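Local structure of peptidase S15/CocE/NonD (Thaumarchaeota archaeon SCGC AB-539-E09, 4PF1) at residues G291-E297 with V322-H328; K434-Q440 with H463-D469; W456-R462 with G522-L528; K506-P512 with G569-Q575. The protein probably acts as a serine aminopeptidase of the alpha/beta-hydrolase fold, removing residues from the N-termini of peptides. All coordinates share one frame. Where two conformers were deposited one is given. Residues are numbered along the deposited sequence.

Interaction 1: G291-E297 with V322-H328; sequences GGLFDQE and VLGPWNH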
# COMPACT_ATOMS: atom_id res chain seq x y z
N GLY A 291 -11.25 -24.86 17.09
CA GLY A 291 -11.76 -24.73 15.73
C GLY A 291 -11.97 -23.29 15.30
O GLY A 291 -12.11 -22.40 16.14
N GLY A 292 -11.98 -23.08 13.99
CA GLY A 292 -12.19 -21.77 13.39
C GLY A 292 -13.44 -21.72 12.53
O GLY A 292 -13.68 -22.64 11.73
N LEU A 293 -14.22 -20.65 12.67
CA LEU A 293 -15.47 -20.43 11.91
C LEU A 293 -15.22 -20.29 10.41
O LEU A 293 -16.08 -20.65 9.61
CB LEU A 293 -16.20 -19.16 12.42
CG LEU A 293 -16.95 -19.28 13.76
CD1 LEU A 293 -17.36 -17.90 14.27
CD2 LEU A 293 -18.20 -20.15 13.63
N PHE A 294 -14.06 -19.74 10.02
CA PHE A 294 -13.75 -19.49 8.62
C PHE A 294 -12.52 -20.29 8.14
O PHE A 294 -11.82 -19.86 7.21
CB PHE A 294 -13.55 -17.97 8.39
CG PHE A 294 -14.65 -17.11 8.98
CD1 PHE A 294 -15.95 -17.18 8.47
CD2 PHE A 294 -14.40 -16.26 10.05
CE1 PHE A 294 -16.97 -16.40 9.03
CE2 PHE A 294 -15.42 -15.47 10.59
CZ PHE A 294 -16.70 -15.55 10.08
N ASP A 295 -12.31 -21.47 8.73
CA ASP A 295 -11.22 -22.38 8.37
C ASP A 295 -11.41 -22.89 6.93
O ASP A 295 -12.29 -23.71 6.67
CB ASP A 295 -11.16 -23.55 9.36
CG ASP A 295 -9.85 -24.30 9.35
OD1 ASP A 295 -9.40 -24.70 8.26
OD2 ASP A 295 -9.26 -24.47 10.43
N GLN A 296 -10.56 -22.41 6.00
CA GLN A 296 -10.63 -22.74 4.57
C GLN A 296 -10.01 -24.12 4.24
O GLN A 296 -9.97 -24.50 3.06
CB GLN A 296 -9.97 -21.62 3.73
CG GLN A 296 -8.42 -21.61 3.75
CD GLN A 296 -7.76 -21.02 4.98
OE1 GLN A 296 -8.41 -20.69 5.98
NE2 GLN A 296 -6.44 -20.90 4.95
N GLU A 297 -9.55 -24.88 5.26
CA GLU A 297 -8.93 -26.17 5.02
C GLU A 297 -9.57 -27.31 5.81
O GLU A 297 -9.81 -28.38 5.24
CB GLU A 297 -7.42 -26.11 5.29
CG GLU A 297 -6.66 -25.31 4.24
CD GLU A 297 -5.14 -25.40 4.27
OE1 GLU A 297 -4.50 -24.64 3.51
OE2 GLU A 297 -4.60 -26.23 5.02
N VAL A 322 -13.44 -24.88 21.66
CA VAL A 322 -13.26 -23.45 21.42
C VAL A 322 -13.47 -23.19 19.93
O VAL A 322 -12.82 -23.82 19.10
CB VAL A 322 -11.89 -22.92 21.92
CG1 VAL A 322 -11.75 -21.41 21.67
CG2 VAL A 322 -11.67 -23.23 23.40
N LEU A 323 -14.42 -22.30 19.60
CA LEU A 323 -14.74 -21.93 18.22
C LEU A 323 -14.56 -20.42 18.04
O LEU A 323 -15.39 -19.63 18.50
CB LEU A 323 -16.17 -22.40 17.88
CG LEU A 323 -16.64 -22.31 16.41
CD1 LEU A 323 -15.73 -23.11 15.47
CD2 LEU A 323 -18.05 -22.83 16.29
N GLY A 324 -13.44 -20.04 17.44
CA GLY A 324 -13.08 -18.64 17.22
C GLY A 324 -13.37 -18.11 15.83
O GLY A 324 -13.67 -18.89 14.92
N PRO A 325 -13.27 -16.77 15.62
CA PRO A 325 -13.54 -16.20 14.28
C PRO A 325 -12.28 -16.30 13.42
O PRO A 325 -11.72 -15.28 12.98
CB PRO A 325 -13.91 -14.75 14.60
CG PRO A 325 -13.05 -14.42 15.79
CD PRO A 325 -12.88 -15.71 16.58
N TRP A 326 -11.81 -17.52 13.21
CA TRP A 326 -10.52 -17.74 12.62
C TRP A 326 -10.55 -18.50 11.33
O TRP A 326 -11.37 -19.39 11.14
CB TRP A 326 -9.64 -18.52 13.63
CG TRP A 326 -9.51 -17.85 14.97
CD1 TRP A 326 -9.23 -16.54 15.21
CD2 TRP A 326 -9.56 -18.49 16.25
NE1 TRP A 326 -9.12 -16.32 16.56
CE2 TRP A 326 -9.33 -17.50 17.23
CE3 TRP A 326 -9.78 -19.82 16.67
CZ2 TRP A 326 -9.35 -17.78 18.60
CZ3 TRP A 326 -9.81 -20.09 18.03
CH2 TRP A 326 -9.58 -19.08 18.98
N ASN A 327 -9.57 -18.20 10.47
CA ASN A 327 -9.30 -18.99 9.29
C ASN A 327 -8.44 -20.19 9.74
O ASN A 327 -8.27 -20.39 10.95
CB ASN A 327 -8.64 -18.14 8.18
CG ASN A 327 -7.24 -17.62 8.47
OD1 ASN A 327 -6.55 -18.04 9.39
ND2 ASN A 327 -6.77 -16.74 7.61
N HIS A 328 -7.85 -20.94 8.81
CA HIS A 328 -7.07 -22.12 9.14
C HIS A 328 -5.91 -21.91 10.17
O HIS A 328 -5.74 -22.74 11.06
CB HIS A 328 -6.53 -22.78 7.88
CG HIS A 328 -5.92 -24.12 8.14
ND1 HIS A 328 -6.60 -25.09 8.86
CD2 HIS A 328 -4.71 -24.60 7.80
CE1 HIS A 328 -5.78 -26.12 8.93
NE2 HIS A 328 -4.63 -25.87 8.30
O HOH W 1 -9.03 -22.49 12.64

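Interaction 2: K434-Q440 with H463-D469; sequences KPVPYRQ and HTASRTD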
# COMPACT_ATOMS: atom_id res chain seq x y z
N LYS A 434 -18.19 -23.60 -18.88
CA LYS A 434 -18.03 -22.31 -18.21
C LYS A 434 -18.28 -22.48 -16.69
O LYS A 434 -19.30 -22.01 -16.18
CB LYS A 434 -18.96 -21.25 -18.82
CG LYS A 434 -18.45 -20.67 -20.12
CD LYS A 434 -19.47 -19.73 -20.73
CE LYS A 434 -18.89 -18.93 -21.86
NZ LYS A 434 -19.95 -18.30 -22.68
N PRO A 435 -17.39 -23.19 -15.94
CA PRO A 435 -17.65 -23.37 -14.50
C PRO A 435 -17.57 -22.05 -13.73
O PRO A 435 -16.80 -21.16 -14.10
CB PRO A 435 -16.57 -24.35 -14.05
CG PRO A 435 -15.47 -24.19 -15.04
CD PRO A 435 -16.12 -23.84 -16.34
N VAL A 436 -18.37 -21.93 -12.67
CA VAL A 436 -18.40 -20.74 -11.82
C VAL A 436 -17.06 -20.65 -11.04
O VAL A 436 -16.70 -21.60 -10.34
CB VAL A 436 -19.63 -20.74 -10.87
CG1 VAL A 436 -19.71 -19.44 -10.07
CG2 VAL A 436 -20.94 -20.97 -11.64
N PRO A 437 -16.30 -19.53 -11.16
CA PRO A 437 -15.05 -19.43 -10.39
C PRO A 437 -15.35 -19.24 -8.90
O PRO A 437 -16.18 -18.41 -8.54
CB PRO A 437 -14.35 -18.23 -11.02
CG PRO A 437 -15.44 -17.39 -11.58
CD PRO A 437 -16.56 -18.31 -11.96
N TYR A 438 -14.70 -20.06 -8.02
CA TYR A 438 -14.92 -20.01 -6.56
C TYR A 438 -14.50 -18.66 -5.99
O TYR A 438 -15.00 -18.24 -4.94
CB TYR A 438 -14.22 -21.18 -5.84
CG TYR A 438 -12.75 -20.98 -5.51
CD1 TYR A 438 -11.78 -20.97 -6.51
CD2 TYR A 438 -12.31 -20.96 -4.19
CE1 TYR A 438 -10.43 -20.84 -6.21
CE2 TYR A 438 -10.96 -20.86 -3.87
CZ TYR A 438 -10.02 -20.79 -4.88
OH TYR A 438 -8.68 -20.69 -4.57
N ARG A 439 -13.60 -17.97 -6.70
CA ARG A 439 -13.12 -16.63 -6.37
C ARG A 439 -13.01 -15.85 -7.65
O ARG A 439 -13.02 -16.44 -8.73
CB ARG A 439 -11.76 -16.68 -5.68
CG ARG A 439 -11.75 -17.35 -4.33
CD ARG A 439 -10.43 -17.06 -3.64
NE ARG A 439 -10.48 -15.80 -2.90
CZ ARG A 439 -9.42 -15.19 -2.40
NH1 ARG A 439 -8.21 -15.70 -2.57
NH2 ARG A 439 -9.56 -14.06 -1.73
N GLN A 440 -12.82 -14.52 -7.54
CA GLN A 440 -12.60 -13.67 -8.71
C GLN A 440 -11.25 -14.03 -9.34
O GLN A 440 -10.31 -14.38 -8.63
CB GLN A 440 -12.65 -12.18 -8.32
CG GLN A 440 -14.08 -11.70 -8.04
CD GLN A 440 -14.21 -10.20 -7.91
OE1 GLN A 440 -15.07 -9.57 -8.53
NE2 GLN A 440 -13.40 -9.60 -7.05
N HIS A 463 -20.04 -11.11 -7.12
CA HIS A 463 -19.56 -11.53 -8.44
C HIS A 463 -20.36 -12.73 -8.99
O HIS A 463 -20.54 -12.84 -10.20
CB HIS A 463 -18.04 -11.82 -8.44
CG HIS A 463 -17.62 -13.09 -7.77
ND1 HIS A 463 -17.30 -14.22 -8.51
CD2 HIS A 463 -17.39 -13.35 -6.46
CE1 HIS A 463 -16.92 -15.14 -7.63
NE2 HIS A 463 -16.97 -14.66 -6.39
N THR A 464 -20.89 -13.58 -8.09
CA THR A 464 -21.73 -14.72 -8.48
C THR A 464 -23.21 -14.34 -8.46
O THR A 464 -24.01 -14.95 -9.16
CB THR A 464 -21.45 -15.94 -7.58
OG1 THR A 464 -21.56 -15.55 -6.22
CG2 THR A 464 -20.11 -16.56 -7.84
N ALA A 465 -23.58 -13.31 -7.66
CA ALA A 465 -24.97 -12.86 -7.51
C ALA A 465 -25.61 -12.42 -8.84
O ALA A 465 -26.80 -12.68 -9.06
CB ALA A 465 -25.04 -11.72 -6.51
N SER A 466 -24.83 -11.74 -9.72
CA SER A 466 -25.35 -11.24 -11.00
C SER A 466 -25.31 -12.30 -12.11
O SER A 466 -25.85 -12.06 -13.19
CB SER A 466 -24.57 -10.01 -11.44
OG SER A 466 -23.21 -10.33 -11.70
N ARG A 467 -24.68 -13.46 -11.84
CA ARG A 467 -24.53 -14.54 -12.83
C ARG A 467 -25.85 -15.28 -13.08
O ARG A 467 -26.58 -15.57 -12.13
CB ARG A 467 -23.46 -15.54 -12.38
CG ARG A 467 -22.03 -15.04 -12.55
CD ARG A 467 -21.02 -16.11 -12.14
NE ARG A 467 -21.02 -17.25 -13.07
CZ ARG A 467 -20.07 -17.48 -13.97
NH1 ARG A 467 -19.02 -16.67 -14.06
NH2 ARG A 467 -20.15 -18.53 -14.78
N THR A 468 -26.11 -15.63 -14.35
CA THR A 468 -27.35 -16.32 -14.75
C THR A 468 -27.31 -17.81 -14.39
O THR A 468 -28.37 -18.44 -14.33
CB THR A 468 -27.63 -16.12 -16.24
OG1 THR A 468 -26.46 -16.45 -16.99
CG2 THR A 468 -28.08 -14.70 -16.57
N ASP A 469 -26.10 -18.38 -14.13
CA ASP A 469 -25.95 -19.79 -13.75
C ASP A 469 -25.87 -19.93 -12.20
O ASP A 469 -25.34 -20.93 -11.69
CB ASP A 469 -24.71 -20.42 -14.44
CG ASP A 469 -23.38 -19.73 -14.18
OD1 ASP A 469 -23.38 -18.62 -13.59
OD2 ASP A 469 -22.33 -20.27 -14.60
O HOH W 2 -21.91 -22.73 -15.63
O HOH W 3 -15.50 -15.92 -3.83

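Interaction 3: W456-R462 with G522-L528; sequences WLVDDQR and GGYQQML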
# COMPACT_ATOMS: atom_id res chain seq x y z
N TRP A 456 -10.50 -16.26 1.79
CA TRP A 456 -11.51 -16.61 0.78
C TRP A 456 -12.91 -16.94 1.33
O TRP A 456 -13.89 -16.60 0.66
CB TRP A 456 -10.98 -17.71 -0.16
CG TRP A 456 -11.54 -19.09 -0.03
CD1 TRP A 456 -10.91 -20.18 0.51
CD2 TRP A 456 -12.72 -19.60 -0.68
NE1 TRP A 456 -11.66 -21.31 0.31
CE2 TRP A 456 -12.78 -20.98 -0.41
CE3 TRP A 456 -13.75 -19.01 -1.42
CZ2 TRP A 456 -13.85 -21.78 -0.83
CZ3 TRP A 456 -14.81 -19.80 -1.85
CH2 TRP A 456 -14.85 -21.17 -1.56
N LEU A 457 -13.03 -17.54 2.52
CA LEU A 457 -14.35 -17.90 3.04
C LEU A 457 -15.21 -16.69 3.48
O LEU A 457 -16.40 -16.86 3.74
CB LEU A 457 -14.26 -18.94 4.17
CG LEU A 457 -13.96 -20.39 3.72
CD1 LEU A 457 -14.00 -21.33 4.89
CD2 LEU A 457 -14.94 -20.86 2.64
N VAL A 458 -14.63 -15.47 3.50
CA VAL A 458 -15.39 -14.25 3.81
C VAL A 458 -15.46 -13.34 2.56
O VAL A 458 -15.85 -12.17 2.66
CB VAL A 458 -14.89 -13.48 5.08
CG1 VAL A 458 -15.03 -14.34 6.33
CG2 VAL A 458 -13.46 -12.97 4.93
N ASP A 459 -15.15 -13.90 1.37
CA ASP A 459 -15.19 -13.18 0.08
C ASP A 459 -16.57 -12.59 -0.21
O ASP A 459 -17.59 -13.18 0.15
CB ASP A 459 -14.83 -14.14 -1.07
CG ASP A 459 -13.38 -14.15 -1.51
OD1 ASP A 459 -12.54 -13.50 -0.84
OD2 ASP A 459 -13.07 -14.82 -2.52
N ASP A 460 -16.59 -11.45 -0.92
CA ASP A 460 -17.81 -10.82 -1.39
C ASP A 460 -18.39 -11.71 -2.49
O ASP A 460 -17.68 -12.11 -3.41
CB ASP A 460 -17.52 -9.39 -1.90
CG ASP A 460 -18.70 -8.65 -2.50
OD1 ASP A 460 -19.85 -8.90 -2.07
OD2 ASP A 460 -18.48 -7.77 -3.35
N GLN A 461 -19.65 -12.13 -2.33
CA GLN A 461 -20.30 -13.03 -3.27
C GLN A 461 -21.16 -12.27 -4.30
O GLN A 461 -21.97 -12.88 -4.99
CB GLN A 461 -21.12 -14.10 -2.52
CG GLN A 461 -20.27 -15.07 -1.66
CD GLN A 461 -19.18 -15.77 -2.46
OE1 GLN A 461 -19.45 -16.61 -3.31
NE2 GLN A 461 -17.92 -15.43 -2.19
N ARG A 462 -20.92 -10.95 -4.46
CA ARG A 462 -21.63 -10.14 -5.45
C ARG A 462 -21.27 -10.56 -6.89
O ARG A 462 -22.12 -10.43 -7.78
CB ARG A 462 -21.33 -8.64 -5.25
CG ARG A 462 -22.31 -7.95 -4.30
CD ARG A 462 -22.04 -6.46 -4.16
NE ARG A 462 -20.77 -6.20 -3.47
CZ ARG A 462 -20.48 -5.07 -2.83
NH1 ARG A 462 -21.36 -4.08 -2.77
NH2 ARG A 462 -19.31 -4.93 -2.23
N GLY A 522 -20.39 -1.14 1.85
CA GLY A 522 -21.80 -1.02 1.50
C GLY A 522 -22.21 -2.00 0.43
O GLY A 522 -21.59 -2.06 -0.64
N GLY A 523 -23.23 -2.82 0.73
CA GLY A 523 -23.75 -3.83 -0.18
C GLY A 523 -23.01 -5.16 -0.15
O GLY A 523 -23.45 -6.13 -0.78
N TYR A 524 -21.89 -5.21 0.59
CA TYR A 524 -20.99 -6.36 0.74
C TYR A 524 -21.77 -7.65 1.07
O TYR A 524 -22.50 -7.71 2.06
CB TYR A 524 -19.93 -6.02 1.81
CG TYR A 524 -19.03 -7.13 2.33
CD1 TYR A 524 -18.46 -8.06 1.46
CD2 TYR A 524 -18.62 -7.15 3.65
CE1 TYR A 524 -17.57 -9.04 1.92
CE2 TYR A 524 -17.72 -8.10 4.13
CZ TYR A 524 -17.21 -9.05 3.26
OH TYR A 524 -16.34 -10.00 3.74
N GLN A 525 -21.66 -8.64 0.17
CA GLN A 525 -22.29 -9.95 0.30
C GLN A 525 -21.30 -10.91 0.94
O GLN A 525 -20.71 -11.77 0.27
CB GLN A 525 -22.79 -10.46 -1.06
CG GLN A 525 -24.05 -9.74 -1.55
CD GLN A 525 -24.58 -10.30 -2.85
OE1 GLN A 525 -24.26 -11.42 -3.26
NE2 GLN A 525 -25.45 -9.56 -3.51
N GLN A 526 -21.07 -10.73 2.25
CA GLN A 526 -20.11 -11.49 3.03
C GLN A 526 -20.53 -12.94 3.19
O GLN A 526 -21.52 -13.22 3.87
CB GLN A 526 -19.94 -10.85 4.42
CG GLN A 526 -18.89 -11.53 5.30
CD GLN A 526 -19.33 -11.64 6.73
OE1 GLN A 526 -19.78 -10.66 7.35
NE2 GLN A 526 -19.22 -12.83 7.29
N MET A 527 -19.75 -13.88 2.61
CA MET A 527 -20.02 -15.30 2.78
C MET A 527 -19.80 -15.66 4.25
O MET A 527 -18.87 -15.13 4.88
CB MET A 527 -19.14 -16.15 1.86
CG MET A 527 -19.68 -17.56 1.66
SD MET A 527 -19.09 -18.35 0.15
CE MET A 527 -17.39 -18.74 0.64
N LEU A 528 -20.70 -16.47 4.83
CA LEU A 528 -20.67 -16.79 6.25
C LEU A 528 -20.54 -18.30 6.50
O LEU A 528 -19.79 -18.72 7.39
CB LEU A 528 -21.94 -16.23 6.92
CG LEU A 528 -22.04 -16.35 8.43
CD1 LEU A 528 -21.17 -15.30 9.13
CD2 LEU A 528 -23.47 -16.22 8.88
O HOH W 4 -18.97 -2.51 -0.99

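Interaction 4: K506-P512 with G569-Q575; sequences KIIDVWP and GHRIMVQ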
# COMPACT_ATOMS: atom_id res chain seq x y z
N LYS A 506 -24.67 -21.56 -0.26
CA LYS A 506 -23.97 -20.51 0.49
C LYS A 506 -24.92 -19.71 1.37
O LYS A 506 -25.99 -19.30 0.90
CB LYS A 506 -23.27 -19.52 -0.46
CG LYS A 506 -22.42 -20.12 -1.56
CD LYS A 506 -21.83 -18.98 -2.37
CE LYS A 506 -21.40 -19.41 -3.73
NZ LYS A 506 -21.28 -18.24 -4.65
N ILE A 507 -24.52 -19.44 2.62
CA ILE A 507 -25.25 -18.55 3.53
C ILE A 507 -24.45 -17.26 3.57
O ILE A 507 -23.23 -17.29 3.78
CB ILE A 507 -25.50 -19.15 4.94
CG1 ILE A 507 -26.55 -20.28 4.87
CG2 ILE A 507 -25.94 -18.05 5.95
CD1 ILE A 507 -26.60 -21.12 6.07
N ILE A 508 -25.10 -16.13 3.33
CA ILE A 508 -24.43 -14.84 3.24
C ILE A 508 -25.09 -13.79 4.13
O ILE A 508 -26.32 -13.75 4.25
CB ILE A 508 -24.42 -14.40 1.74
CG1 ILE A 508 -23.39 -15.21 0.91
CG2 ILE A 508 -24.21 -12.89 1.55
CD1 ILE A 508 -23.92 -15.67 -0.44
N ASP A 509 -24.26 -12.92 4.73
CA ASP A 509 -24.72 -11.75 5.45
C ASP A 509 -24.53 -10.56 4.53
O ASP A 509 -23.39 -10.19 4.23
CB ASP A 509 -23.95 -11.57 6.79
CG ASP A 509 -24.38 -10.34 7.60
OD1 ASP A 509 -24.68 -9.30 6.99
OD2 ASP A 509 -24.36 -10.42 8.84
N VAL A 510 -25.63 -10.00 4.02
CA VAL A 510 -25.58 -8.82 3.14
C VAL A 510 -25.51 -7.58 4.02
O VAL A 510 -26.46 -7.29 4.75
CB VAL A 510 -26.77 -8.75 2.14
CG1 VAL A 510 -26.58 -7.62 1.14
CG2 VAL A 510 -26.97 -10.07 1.42
N TRP A 511 -24.39 -6.86 3.95
CA TRP A 511 -24.19 -5.64 4.73
C TRP A 511 -25.15 -4.54 4.23
O TRP A 511 -25.61 -4.62 3.08
CB TRP A 511 -22.71 -5.20 4.64
CG TRP A 511 -21.79 -6.04 5.49
CD1 TRP A 511 -21.66 -7.40 5.47
CD2 TRP A 511 -20.87 -5.57 6.48
NE1 TRP A 511 -20.71 -7.80 6.38
CE2 TRP A 511 -20.21 -6.70 7.02
CE3 TRP A 511 -20.52 -4.29 6.97
CZ2 TRP A 511 -19.23 -6.59 8.02
CZ3 TRP A 511 -19.55 -4.19 7.96
CH2 TRP A 511 -18.92 -5.33 8.47
N PRO A 512 -25.52 -3.53 5.07
CA PRO A 512 -26.47 -2.50 4.60
C PRO A 512 -25.96 -1.73 3.37
O PRO A 512 -24.76 -1.76 3.08
CB PRO A 512 -26.62 -1.57 5.81
CG PRO A 512 -26.20 -2.39 6.98
CD PRO A 512 -25.12 -3.29 6.47
N GLY A 569 -30.52 -3.71 9.44
CA GLY A 569 -30.11 -3.18 8.14
C GLY A 569 -29.46 -4.23 7.26
O GLY A 569 -29.34 -4.04 6.04
N HIS A 570 -29.02 -5.35 7.86
CA HIS A 570 -28.41 -6.47 7.13
C HIS A 570 -29.49 -7.41 6.59
O HIS A 570 -30.60 -7.45 7.12
CB HIS A 570 -27.44 -7.27 8.04
CG HIS A 570 -26.20 -6.54 8.44
ND1 HIS A 570 -24.96 -6.90 7.96
CD2 HIS A 570 -26.04 -5.52 9.32
CE1 HIS A 570 -24.09 -6.09 8.54
NE2 HIS A 570 -24.70 -5.24 9.37
N ARG A 571 -29.15 -8.18 5.55
CA ARG A 571 -30.04 -9.18 4.96
C ARG A 571 -29.42 -10.57 5.09
O ARG A 571 -28.19 -10.69 5.12
CB ARG A 571 -30.32 -8.89 3.47
CG ARG A 571 -31.02 -7.57 3.16
CD ARG A 571 -31.24 -7.47 1.66
NE ARG A 571 -31.49 -6.10 1.20
CZ ARG A 571 -32.52 -5.74 0.44
NH1 ARG A 571 -33.42 -6.63 0.06
NH2 ARG A 571 -32.65 -4.47 0.06
N ILE A 572 -30.26 -11.61 5.12
CA ILE A 572 -29.78 -13.00 5.12
C ILE A 572 -29.92 -13.47 3.68
O ILE A 572 -31.00 -13.34 3.09
CB ILE A 572 -30.51 -13.94 6.13
CG1 ILE A 572 -30.49 -13.35 7.56
CG2 ILE A 572 -29.89 -15.35 6.09
CD1 ILE A 572 -31.51 -13.93 8.52
N MET A 573 -28.82 -13.94 3.07
CA MET A 573 -28.84 -14.37 1.68
C MET A 573 -28.48 -15.84 1.52
O MET A 573 -27.65 -16.37 2.26
CB MET A 573 -27.89 -13.50 0.84
CG MET A 573 -27.80 -13.90 -0.62
SD MET A 573 -26.73 -12.80 -1.57
CE MET A 573 -27.87 -11.46 -1.91
N VAL A 574 -29.11 -16.48 0.53
CA VAL A 574 -28.83 -17.85 0.13
C VAL A 574 -28.49 -17.85 -1.37
O VAL A 574 -29.26 -17.32 -2.18
CB VAL A 574 -29.98 -18.83 0.49
CG1 VAL A 574 -29.79 -20.19 -0.18
CG2 VAL A 574 -30.13 -18.98 1.99
N GLN A 575 -27.32 -18.40 -1.72
CA GLN A 575 -26.89 -18.54 -3.11
C GLN A 575 -26.70 -20.02 -3.44
O GLN A 575 -26.12 -20.75 -2.63
CB GLN A 575 -25.60 -17.74 -3.39
CG GLN A 575 -25.86 -16.25 -3.64
CD GLN A 575 -24.62 -15.47 -4.03
OE1 GLN A 575 -23.66 -16.00 -4.61
NE2 GLN A 575 -24.63 -14.17 -3.77
O HOH W 5 -28.53 -5.19 3.64

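Interaction 1: G291-E297 with V322-H328
The ends of two neighbouring parallel strands of an alpha/beta-hydrolase sheet meet here and carry the putative acid and histidine of a Ser-His-Asp triad. Three backbone bonds set the parallel register: Gly291 N to Val322 O (2.8 Å), Gly324 N to Gly291 O (3.0 Å) and Leu293 N to Gly324 O (2.9 Å). A CB on Gly292 would lie 2.5 Å from Trp326 O, a clash consistent with glycine here. A type I beta turn from Gly292 to Asp295 leads out of the strand; Phe294 N, inside it, donates to Trp326 O (2.9 Å). His328 ND1 donates to Asp295 OD2 (3.2 Å) and, weakly, to Asp295 OD1 (2.9 Å), while OD1 also accepts from the backbone of Asp298. Gln296 OE1 takes the backbone N of His328 at 2.9 Å, and Glu297 CB sits 3.8 Å above the imidazole centroid. With His328 NE2 hydrogen-bonded to Ser161 OG, the geometry is that of a charge relay, consistent with the catalytic triad of serine peptidases with the alpha/beta-hydrolase fold.

Interaction 2: K434-Q440 with H463-D469
A short helix and the loop after it pack here against a largely extended, proline-containing segment, 434-440, within the C-terminal non-catalytic domain of the S15 family; side-chain packing and waters join them, without a direct hydrogen bond between the segments. His463, on the helix, points its CB toward the partner. Its ring is covered on one face by Gln440 CG, 4.0 Å from the centroid and 19° off the normal, a CH-pi contact, and its edge meets Pro437 O, 3.5 Å from His463 CE1. Water 3 lies 2.6 Å from Tyr438 O and 3.2 Å from His463 NE2, bridging the two. Thr464 follows, its CG2 3.7 Å from Val436 CG1, while its hydroxyl is hydrogen-bonded to Gln575 on strand 571-577. The backbone then turns, with Arg467 N donating to Thr464 O at 3.1 Å. The guanidinium of Arg467 lies with one face against Val436 CG1 and Pro437 CD, the latter 3.6 Å from Arg467 NH1. Arg467 NH2 also bonds to Ser466 O of the second subunit, placing the contact at a subunit interface. Asp469 closes the run with a two-pronged salt bridge: Arg467 NE to Asp469 OD1 and Arg467 NH2 to Asp469 OD2, both 2.8 Å. Water 2 continues this polar path, 2.7 Å from Asp469 OD2 and 2.8 Å from Lys434 O.

Interaction 3: W456-R462 with G522-L528
Two backbones run side by side at CA separations of 4.9 Å for Val458-Met527 and Asp460-Gln525, but only a single bridge, Asp460 with Gln526, meets the beta criterion. It rests on Gln461 N to Gln525 O at 2.8 Å and a weaker Met527 N to Asp459 O at 3.3 Å. The loop 456-462 thus borders strand 525-534 briefly before entering helix 462-465, with Gln461 at the N-cap position. Side chains reinforce the pairing. Asp460 OD1 accepts from Gln525 N at 2.9 Å, and its OD2 forms a salt bridge with Arg462 NE at 2.8 Å. Arg462 NH1 in turn reaches Gly522 O at 2.9 Å; a CB on Gly523 would fall 2.8 Å from that same NH1, and its phi of 85° also favours glycine. Tyr524 OH gives a very short bond to Val458 O, 2.5 Å, its ring edge lying near Asp460 CB. At the other end Met527 points toward the loop, placing its CE 3.7 Å from Trp456 CZ3 and 3.8 Å from Leu457 CD2, with Met527 SD 3.7 Å from Gln461 CD. Trp456 also meets the rings of Tyr438, Trp453 and Trp580. The arrangement is that of a loop laid along an outer strand of the antiparallel sheet in the C-terminal domain of S15 peptidases.

Interaction 4: K506-P512 with G569-Q575
Backbone hydrogen bonds define an antiparallel pair, the strand axes 4.6 Å apart at closest approach and 150° between their directions. Three hydrogen-bonded pairs alternate with the non-hydrogen-bonded pairs Ile507-Val574 and Asp509-Ile572: Lys506 N to Gln575 O (2.9 Å) and Gln575 N to Lys506 O (3.1 Å), Ile508 N to Met573 O and Met573 N to Ile508 O (both 2.8 Å), and Val510 N to Arg571 O and Arg571 N to Val510 O (both 2.9 Å). Among polar side chains, His570 ND1 donates to Asp509 OD1 at 2.6 Å; Asp509 OD2 is bonded to His564, so the carboxylate joins two histidines. Lys506 NZ reaches Gln575 OE1 at 3.3 Å and also bonds Gln461; Gln575 OE1 also bonds Thr464 OG1. Past the strand ends, His570 points its edge at the face of the Trp511 five-membered ring (edge-to-face, centroids 4.9 Å apart, planes at 60°), and Pro512 CD makes a CH-pi contact, 3.6 Å from the His570 centroid. Apolar packing joins Ile508 CB to Met573 CB (3.7 Å) and Val510 CG2 to Met573 CB (3.6 Å). These are the two central strands of a four-stranded sheet, flanked by strand 525-534 beside 502-510 and strand 471-474 beside 571-577, with helix 462-465 touching Lys506 and Gln575.

All four contacts are largely buried, but the centre of interaction 1 lies nearest the chain centre, about 8 Å away, against 20 to 24 Å for the centres of the others. Its parallel strand ends carry the putative triad, whereas interactions 2 to 4 belong to the C-terminal domain. Interactions 3 and 4 share a sheet, strands 502-510 and 525-534 being neighbours; interaction 4 has a full backbone ladder, interaction 3 one bridge supplemented by side chains. Interaction 2, built on packing and water, faces the second subunit most extensively. Arg439 NE to Asp459 OD2 (2.8 Å) ties interaction 2 to 3, and Leu457 CD1, 3.4 Å from Asp295 O, brings 3 against the putative active site.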